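Local coordinates for delta-1-pyrroline-5-carboxylate dehydrogenase, mitochondrial (Mus musculus, PDB 4E3X), which catalyses the NAD+-dependent oxidation of L-glutamate gamma-semialdehyde to L-glutamate, the last step in the degradation of proline to glutamate, at residues B[87-92]-B[147-152]; B[339-344]-B[431-436]; B[389-394]-B[398-403]. All coordinates share one frame; numbering follows the deposited sequence.

Interaction 1 (B[87-92]-B[147-152]); sequences HAHKVA and TMVGQG
NE2 of His89 donates a hydrogen bond to the backbone oxygen of Gln60, which fixes the ring with the neighbouring ring atom, CE1, next to helix 140-151. CE1 of His89 lies 3.9 Å from CG1 of Val149, and the two side chains cross at about a right angle. CG1 of Val91 lies over the centre of one face of the same imidazole, 3.7 Å above its plane, and also reaches CG1 of Val149 at 3.7 Å. The Val149 methyl is thus shared between a ring and an aliphatic branch. Its place follows from chi1 of 171°, which swings CG1 away from the backbone N. The other branch of Val91, CG2, comes within 4.2 Å of CA of Gly150, where the helix presents bare backbone.

The contact lays the last turn of the helix across strand 89-95 of the small N-terminal sheet, the axes of 89-92 and 147-151 approaching to 9.2 Å. Here Val91 and Ala92 form a classic beta bulge facing Gln81. The neighbouring strand 78-83 supplies polar links, Ser83 OG to Val149 O and Gln81 NE2 to Gly150 O. Methyl against methyl and methyl against ring make the direct contact apolar, while the carbonyls of Val149 and Gly150 find their partners on the adjacent strand.

Interaction 2 (B[339-344]-B[431-436]); sequences SAFEYG and PCIIES
Pro431 lays its CB over the ring of Phe341 in an almost ideal CH-pi contact, 3.7 Å from the ring centroid and only 3° off the ring normal. Phe341 ends helix 329-341, which with the loop after it links the parallel strands 319-323 and 351-357 in a beta-alpha-beta crossover of the aldehyde dehydrogenase fold. The loop carries the nucleophile Cys348. On the opposite face of the ring CB of Ala340, one residue back along the helix, sits 3.9 Å above the plane, so the phenyl is sandwiched between two aliphatic carbons.

At Cys432, in strand 428-436, CB points away from the helix end, and the side chain touches Leu404 and Ile415. Its carbonyl does the touching instead: Cys432 O lies 3.7 Å from CZ of Phe341, at the rim of the ring and near its plane, where the C-H bonds present slight positive charge. Cut back to an alanine, Phe341 would probably leave CB of Pro431 without its CH-pi partner and cost Cys432 O and the next residue, Ile433, their contacts at the ring edge.

Ile433 has its backbone paired with strand 413-417. CG1 stands anti to the carbonyl carbon (chi1 -55°), which carries it to the ring although CB itself does not point there. CG1 of Ile433 meets CZ of Phe341 in the ring plane, at 3.9 Å.

Interaction 3 (B[389-394]-B[398-403]); sequences SAVIDA and ARIKKW. With PRO (proline), chain J.
Val391 and Ile400 supply the apolar part of the contact, reaching toward each other tip to tip. CD1 of Ile400 comes to 3.7 Å from CG1 of Val391 and sits slightly farther from CG2, so that a single methyl meets both branches of the valine. Ile400 also touches Val429 of strand 428-436, and Val391 is hydrogen-bonded by its backbone to Tyr427, just before that strand.

Among the polar links, the backbone one is the helical bond from Ala398 N to Ala394 O, 2.9 Å long. It closes the first turn of helix 394-409. Asp393 is the N-cap of this helix. Its chi1 of 65° sets the carboxylate between the backbone N and the carbonyl carbon, and OD1 accepts from the backbone N of Ala396, one of the N-H groups that a helix start leaves without an intrahelical partner.

Ligand contacts make up the third kind. A proline molecule, present as cryoprotectant, bridges the loop and the helix. The N of the bound proline makes a weak hydrogen bond to OD1 of Asp393 at 3.0 Å, so the capping oxygen has a second partner; OD2 lies equally near this nitrogen. CG2 of Ile392 packs on the proline CD at 3.6 Å. At the ligand's carboxylate, NH1 of Arg399 donates to the proline O over 2.8 Å and nearly straight at 165°, with the carboxylate carbon at the edge of the guanidinium and in its plane. The arginine chain runs out extended and then bends at chi3 (62°), and NE is held by the backbone oxygen of Ile448.

How the interactions relate
Interactions 1 and 2 are buried and meet across their segments mainly through apolar contacts, with a carbonyl at the ring edge in interaction 2, whereas interaction 3 is partly buried, with exposed alanines at the helix start and charged groups that grip a ligand. Interactions 2 and 3 share neighbours: strand 428-436 supplies one segment of interaction 2, and helix 394-409, to which interaction 3 belongs, packs against that strand through Leu404 and Ile400. The strand of interaction 1 belongs to a different sheet, yet the three converge. Gln151 O and Tyr343 OH lie 2.8 Å apart, a probable hydrogen bond between interactions 1 and 2, and CD1 of Ile392 from interaction 3 packs against both oxygens.

Interaction 1 (B[87-92]-B[147-152])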
loop_
_atom_site.group_PDB
_atom_site.type_symbol
_atom_site.label_atom_id
_atom_site.label_comp_id
_atom_site.label_asym_id
_atom_site.label_seq_id
_atom_site.Cartn_x
_atom_site.Cartn_y
_atom_site.Cartn_z
ATOM N N HIS B 87 21.150 -33.343 13.777
ATOM C CA HIS B 87 20.191 -32.759 14.707
ATOM C C HIS B 87 20.516 -33.029 16.173
ATOM O O HIS B 87 19.870 -32.475 17.058
ATOM C CB HIS B 87 18.738 -33.118 14.356
ATOM C CG HIS B 87 18.531 -34.552 13.989
ATOM N ND1 HIS B 87 18.882 -35.594 14.819
ATOM C CD2 HIS B 87 17.992 -35.118 12.882
ATOM C CE1 HIS B 87 18.575 -36.740 14.237
ATOM N NE2 HIS B 87 18.035 -36.478 13.060
ATOM N N ALA B 88 21.530 -33.854 16.429
ATOM C CA ALA B 88 22.060 -33.997 17.780
ATOM C C ALA B 88 22.788 -32.724 18.226
ATOM O O ALA B 88 22.995 -32.510 19.423
ATOM C CB ALA B 88 22.990 -35.200 17.867
ATOM N N HIS B 89 23.179 -31.890 17.263
ATOM C CA HIS B 89 23.841 -30.620 17.551
ATOM C C HIS B 89 22.797 -29.534 17.812
ATOM O O HIS B 89 22.102 -29.094 16.902
ATOM C CB HIS B 89 24.765 -30.219 16.387
ATOM C CG HIS B 89 25.546 -28.956 16.619
ATOM N ND1 HIS B 89 26.244 -28.328 15.608
ATOM C CD2 HIS B 89 25.751 -28.214 17.736
ATOM C CE1 HIS B 89 26.839 -27.250 16.090
ATOM N NE2 HIS B 89 26.550 -27.155 17.377
ATOM N N LYS B 90 22.688 -29.111 19.063
ATOM C CA LYS B 90 21.862 -27.967 19.404
ATOM C C LYS B 90 22.703 -26.723 19.171
ATOM O O LYS B 90 23.627 -26.448 19.933
ATOM C CB LYS B 90 21.423 -28.050 20.863
ATOM C CG LYS B 90 20.490 -29.214 21.144
ATOM C CD LYS B 90 20.298 -29.422 22.637
ATOM C CE LYS B 90 19.221 -30.450 22.922
ATOM N NZ LYS B 90 19.598 -31.797 22.420
ATOM N N VAL B 91 22.404 -25.984 18.107
ATOM C CA VAL B 91 23.240 -24.841 17.752
ATOM C C VAL B 91 22.917 -23.605 18.579
ATOM O O VAL B 91 23.755 -22.717 18.747
ATOM C CB VAL B 91 23.189 -24.523 16.236
ATOM C CG1 VAL B 91 23.447 -25.788 15.423
ATOM C CG2 VAL B 91 21.855 -23.885 15.849
ATOM N N ALA B 92 21.700 -23.553 19.105
ATOM C CA ALA B 92 21.300 -22.437 19.948
ATOM C C ALA B 92 20.275 -22.890 20.971
ATOM O O ALA B 92 19.461 -23.786 20.697
ATOM C CB ALA B 92 20.748 -21.276 19.111
ATOM N N THR B 147 24.419 -19.560 9.085
ATOM C CA THR B 147 23.341 -19.930 8.180
ATOM C C THR B 147 23.539 -21.371 7.674
ATOM O O THR B 147 22.586 -22.148 7.556
ATOM C CB THR B 147 23.254 -18.917 7.018
ATOM O OG1 THR B 147 23.000 -17.606 7.551
ATOM C CG2 THR B 147 22.142 -19.275 6.050
ATOM N N MET B 148 24.784 -21.745 7.394
ATOM C CA MET B 148 25.074 -23.126 6.999
ATOM C C MET B 148 24.740 -24.114 8.104
ATOM O O MET B 148 24.026 -25.095 7.888
ATOM C CB MET B 148 26.549 -23.273 6.622
ATOM C CG MET B 148 26.942 -22.525 5.353
ATOM S SD MET B 148 28.687 -22.707 4.936
ATOM C CE MET B 148 28.766 -24.469 4.635
ATOM N N VAL B 149 25.271 -23.863 9.292
ATOM C CA VAL B 149 25.137 -24.825 10.377
ATOM C C VAL B 149 23.734 -24.836 10.970
ATOM O O VAL B 149 23.213 -25.893 11.322
ATOM C CB VAL B 149 26.213 -24.588 11.459
ATOM C CG1 VAL B 149 25.954 -25.434 12.696
ATOM C CG2 VAL B 149 27.592 -24.870 10.892
ATOM N N GLY B 150 23.114 -23.663 11.054
ATOM C CA GLY B 150 21.806 -23.565 11.672
ATOM C C GLY B 150 20.642 -23.821 10.732
ATOM O O GLY B 150 19.606 -24.320 11.164
ATOM N N GLN B 151 20.798 -23.484 9.454
ATOM C CA GLN B 151 19.714 -23.651 8.484
ATOM C C GLN B 151 20.008 -24.723 7.430
ATOM O O GLN B 151 19.143 -25.041 6.619
ATOM C CB GLN B 151 19.355 -22.317 7.821
ATOM C CG GLN B 151 18.641 -21.342 8.738
ATOM C CD GLN B 151 19.149 -19.927 8.561
ATOM O OE1 GLN B 151 20.086 -19.506 9.235
ATOM N NE2 GLN B 151 18.549 -19.191 7.637
ATOM N N GLY B 152 21.215 -25.288 7.453
ATOM C CA GLY B 152 21.559 -26.387 6.561
ATOM C C GLY B 152 21.940 -25.978 5.150
ATOM O O GLY B 152 21.898 -26.804 4.239
#

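Interaction 2 (B[339-344]-B[431-436])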
loop_
_atom_site.group_PDB
_atom_site.type_symbol
_atom_site.label_atom_id
_atom_site.label_comp_id
_atom_site.label_asym_id
_atom_site.label_seq_id
_atom_site.Cartn_x
_atom_site.Cartn_y
_atom_site.Cartn_z
ATOM N N SER B 339 16.832 -24.928 -9.768
ATOM C CA SER B 339 15.645 -24.319 -9.192
ATOM C C SER B 339 14.887 -25.291 -8.292
ATOM O O SER B 339 14.390 -24.911 -7.229
ATOM C CB SER B 339 14.730 -23.774 -10.279
ATOM O OG SER B 339 13.575 -23.215 -9.681
ATOM N N ALA B 340 14.800 -26.550 -8.707
ATOM C CA ALA B 340 14.034 -27.520 -7.937
ATOM C C ALA B 340 14.738 -28.002 -6.676
ATOM O O ALA B 340 14.079 -28.305 -5.677
ATOM C CB ALA B 340 13.666 -28.714 -8.801
ATOM N N PHE B 341 16.063 -28.100 -6.722
ATOM C CA PHE B 341 16.780 -28.831 -5.680
ATOM C C PHE B 341 17.770 -28.036 -4.827
ATOM O O PHE B 341 18.156 -28.507 -3.762
ATOM C CB PHE B 341 17.497 -30.042 -6.295
ATOM C CG PHE B 341 16.578 -31.016 -6.985
ATOM C CD1 PHE B 341 15.357 -31.356 -6.421
ATOM C CD2 PHE B 341 16.934 -31.591 -8.195
ATOM C CE1 PHE B 341 14.503 -32.250 -7.052
ATOM C CE2 PHE B 341 16.088 -32.490 -8.830
ATOM C CZ PHE B 341 14.875 -32.818 -8.254
ATOM N N GLU B 342 18.187 -26.850 -5.267
ATOM C CA GLU B 342 19.061 -26.038 -4.418
ATOM C C GLU B 342 18.359 -25.736 -3.101
ATOM O O GLU B 342 17.145 -25.508 -3.072
ATOM C CB GLU B 342 19.494 -24.750 -5.121
ATOM C CG GLU B 342 20.559 -24.988 -6.180
ATOM C CD GLU B 342 20.990 -23.722 -6.890
ATOM O OE1 GLU B 342 20.132 -22.863 -7.181
ATOM O OE2 GLU B 342 22.203 -23.587 -7.149
ATOM N N TYR B 343 19.130 -25.760 -2.016
ATOM C CA TYR B 343 18.595 -25.653 -0.657
ATOM C C TYR B 343 17.419 -26.622 -0.444
ATOM O O TYR B 343 16.459 -26.331 0.274
ATOM C CB TYR B 343 18.258 -24.196 -0.271
ATOM C CG TYR B 343 17.956 -24.039 1.210
ATOM C CD1 TYR B 343 18.764 -24.647 2.170
ATOM C CD2 TYR B 343 16.867 -23.293 1.649
ATOM C CE1 TYR B 343 18.491 -24.532 3.522
ATOM C CE2 TYR B 343 16.590 -23.171 3.004
ATOM C CZ TYR B 343 17.412 -23.785 3.930
ATOM O OH TYR B 343 17.140 -23.680 5.276
ATOM N N GLY B 344 17.509 -27.790 -1.078
ATOM C CA GLY B 344 16.482 -28.806 -0.946
ATOM C C GLY B 344 15.093 -28.369 -1.379
ATOM O O GLY B 344 14.099 -28.872 -0.850
ATOM N N PRO B 431 16.926 -35.924 -3.702
ATOM C CA PRO B 431 16.131 -35.211 -4.701
ATOM C C PRO B 431 15.209 -36.197 -5.408
ATOM O O PRO B 431 15.618 -37.327 -5.693
ATOM C CB PRO B 431 17.187 -34.659 -5.664
ATOM C CG PRO B 431 18.367 -35.547 -5.493
ATOM C CD PRO B 431 18.358 -35.956 -4.049
ATOM N N CYS B 432 13.975 -35.784 -5.665
ATOM C CA CYS B 432 12.991 -36.684 -6.239
ATOM C C CYS B 432 12.358 -36.072 -7.478
ATOM O O CYS B 432 11.916 -34.928 -7.454
ATOM C CB CYS B 432 11.911 -37.018 -5.205
ATOM S SG CYS B 432 10.709 -38.259 -5.743
ATOM N N ILE B 433 12.321 -36.845 -8.558
ATOM C CA ILE B 433 11.657 -36.439 -9.789
ATOM C C ILE B 433 10.494 -37.383 -10.030
ATOM O O ILE B 433 10.675 -38.602 -10.059
ATOM C CB ILE B 433 12.608 -36.473 -10.996
ATOM C CG1 ILE B 433 13.848 -35.617 -10.722
ATOM C CG2 ILE B 433 11.887 -36.008 -12.251
ATOM C CD1 ILE B 433 14.920 -35.713 -11.799
ATOM N N ILE B 434 9.310 -36.807 -10.199
ATOM C CA ILE B 434 8.069 -37.558 -10.342
ATOM C C ILE B 434 7.408 -37.141 -11.643
ATOM O O ILE B 434 7.426 -35.955 -11.985
ATOM C CB ILE B 434 7.118 -37.227 -9.166
ATOM C CG1 ILE B 434 7.710 -37.735 -7.848
ATOM C CG2 ILE B 434 5.701 -37.764 -9.413
ATOM C CD1 ILE B 434 7.103 -37.096 -6.620
ATOM N N GLU B 435 6.849 -38.099 -12.380
ATOM C CA GLU B 435 6.027 -37.754 -13.530
ATOM C C GLU B 435 4.551 -37.885 -13.188
ATOM O O GLU B 435 4.121 -38.896 -12.622
ATOM C CB GLU B 435 6.349 -38.621 -14.756
ATOM C CG GLU B 435 5.486 -38.231 -15.954
ATOM C CD GLU B 435 5.805 -38.990 -17.222
ATOM O OE1 GLU B 435 6.654 -39.913 -17.193
ATOM O OE2 GLU B 435 5.190 -38.660 -18.259
ATOM N N SER B 436 3.778 -36.859 -13.527
ATOM C CA SER B 436 2.328 -36.938 -13.402
ATOM C C SER B 436 1.660 -37.040 -14.764
ATOM O O SER B 436 1.997 -36.297 -15.687
ATOM C CB SER B 436 1.772 -35.718 -12.673
ATOM O OG SER B 436 0.365 -35.851 -12.544
#

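Interaction 3 (B[389-394]-B[398-403])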
loop_
_atom_site.group_PDB
_atom_site.type_symbol
_atom_site.label_atom_id
_atom_site.label_comp_id
_atom_site.label_asym_id
_atom_site.label_seq_id
_atom_site.Cartn_x
_atom_site.Cartn_y
_atom_site.Cartn_z
ATOM N N SER B 389 21.750 -30.124 1.280
ATOM C CA SER B 389 21.789 -30.908 2.506
ATOM C C SER B 389 20.389 -31.226 3.019
ATOM O O SER B 389 19.402 -31.132 2.284
ATOM C CB SER B 389 22.599 -30.170 3.578
ATOM O OG SER B 389 22.890 -31.016 4.683
ATOM N N ALA B 390 20.321 -31.621 4.284
ATOM C CA ALA B 390 19.069 -31.952 4.940
ATOM C C ALA B 390 18.065 -30.810 4.878
ATOM O O ALA B 390 18.442 -29.638 4.826
ATOM C CB ALA B 390 19.346 -32.295 6.378
ATOM N N VAL B 391 16.784 -31.160 4.907
ATOM C CA VAL B 391 15.730 -30.165 5.059
ATOM C C VAL B 391 15.699 -29.676 6.507
ATOM O O VAL B 391 16.381 -30.221 7.377
ATOM C CB VAL B 391 14.349 -30.691 4.598
ATOM C CG1 VAL B 391 14.399 -31.079 3.117
ATOM C CG2 VAL B 391 13.888 -31.867 5.462
ATOM N N ILE B 392 14.916 -28.636 6.760
ATOM C CA ILE B 392 15.117 -27.807 7.948
ATOM C C ILE B 392 14.809 -28.455 9.301
ATOM O O ILE B 392 15.538 -28.234 10.265
ATOM C CB ILE B 392 14.348 -26.462 7.813
ATOM C CG1 ILE B 392 14.750 -25.468 8.915
ATOM C CG2 ILE B 392 12.836 -26.690 7.775
ATOM C CD1 ILE B 392 16.191 -24.971 8.817
ATOM N N ASP B 393 13.738 -29.237 9.383
ATOM C CA ASP B 393 13.317 -29.773 10.666
ATOM C C ASP B 393 12.441 -31.009 10.523
ATOM O O ASP B 393 12.132 -31.454 9.413
ATOM C CB ASP B 393 12.648 -28.697 11.552
ATOM C CG ASP B 393 11.332 -28.165 10.986
ATOM O OD1 ASP B 393 10.819 -28.687 9.976
ATOM O OD2 ASP B 393 10.806 -27.200 11.574
ATOM N N ALA B 394 12.053 -31.562 11.664
ATOM C CA ALA B 394 11.277 -32.791 11.696
ATOM C C ALA B 394 9.928 -32.638 11.005
ATOM O O ALA B 394 9.464 -33.561 10.331
ATOM C CB ALA B 394 11.095 -33.262 13.134
ATOM N N ALA B 398 8.658 -34.814 7.812
ATOM C CA ALA B 398 7.424 -35.598 7.850
ATOM C C ALA B 398 6.471 -35.258 6.704
ATOM O O ALA B 398 5.858 -36.155 6.118
ATOM C CB ALA B 398 6.728 -35.435 9.191
ATOM N N ARG B 399 6.344 -33.970 6.389
ATOM C CA ARG B 399 5.476 -33.540 5.295
ATOM C C ARG B 399 5.980 -34.073 3.960
ATOM O O ARG B 399 5.207 -34.611 3.171
ATOM C CB ARG B 399 5.355 -32.011 5.236
ATOM C CG ARG B 399 4.490 -31.513 4.066
ATOM C CD ARG B 399 4.414 -29.991 3.972
ATOM N NE ARG B 399 5.727 -29.400 3.744
ATOM C CZ ARG B 399 6.442 -28.793 4.683
ATOM N NH1 ARG B 399 5.968 -28.689 5.919
ATOM N NH2 ARG B 399 7.630 -28.293 4.382
ATOM N N ILE B 400 7.277 -33.931 3.716
ATOM C CA ILE B 400 7.872 -34.388 2.467
ATOM C C ILE B 400 7.719 -35.901 2.318
ATOM O O ILE B 400 7.341 -36.390 1.253
ATOM C CB ILE B 400 9.348 -33.963 2.374
ATOM C CG1 ILE B 400 9.446 -32.437 2.334
ATOM C CG2 ILE B 400 10.019 -34.579 1.157
ATOM C CD1 ILE B 400 10.801 -31.902 2.763
ATOM N N LYS B 401 7.973 -36.627 3.402
ATOM C CA LYS B 401 7.833 -38.079 3.414
ATOM C C LYS B 401 6.421 -38.507 3.014
ATOM O O LYS B 401 6.250 -39.477 2.279
ATOM C CB LYS B 401 8.189 -38.627 4.800
ATOM C CG LYS B 401 8.170 -40.147 4.913
ATOM C CD LYS B 401 8.731 -40.597 6.257
ATOM N N LYS B 402 5.415 -37.772 3.481
ATOM C CA LYS B 402 4.026 -38.073 3.135
ATOM C C LYS B 402 3.755 -37.857 1.646
ATOM O O LYS B 402 3.029 -38.624 1.017
ATOM C CB LYS B 402 3.065 -37.229 3.980
ATOM N N TRP B 403 4.351 -36.822 1.072
ATOM C CA TRP B 403 4.184 -36.575 -0.355
ATOM C C TRP B 403 4.880 -37.641 -1.199
ATOM O O TRP B 403 4.377 -38.035 -2.251
ATOM C CB TRP B 403 4.658 -35.170 -0.731
ATOM C CG TRP B 403 3.638 -34.117 -0.443
ATOM C CD1 TRP B 403 3.669 -33.191 0.562
ATOM C CD2 TRP B 403 2.424 -33.887 -1.164
ATOM N NE1 TRP B 403 2.547 -32.396 0.506
ATOM C CE2 TRP B 403 1.769 -32.801 -0.547
ATOM C CE3 TRP B 403 1.830 -34.490 -2.277
ATOM C CZ2 TRP B 403 0.547 -32.309 -1.004
ATOM C CZ3 TRP B 403 0.619 -34.001 -2.730
ATOM C CH2 TRP B 403 -0.011 -32.922 -2.095
HETATM N N PRO J . 9.305 -26.260 9.202
HETATM C CA PRO J . 8.036 -26.154 9.928
HETATM C C PRO J . 6.906 -26.868 9.193
HETATM O O PRO J . 7.138 -27.552 8.192
HETATM C CB PRO J . 7.780 -24.635 9.984
HETATM C CG PRO J . 8.894 -23.990 9.175
HETATM C CD PRO J . 10.017 -24.973 9.177
HETATM O OXT PRO J . 5.744 -26.789 9.594
#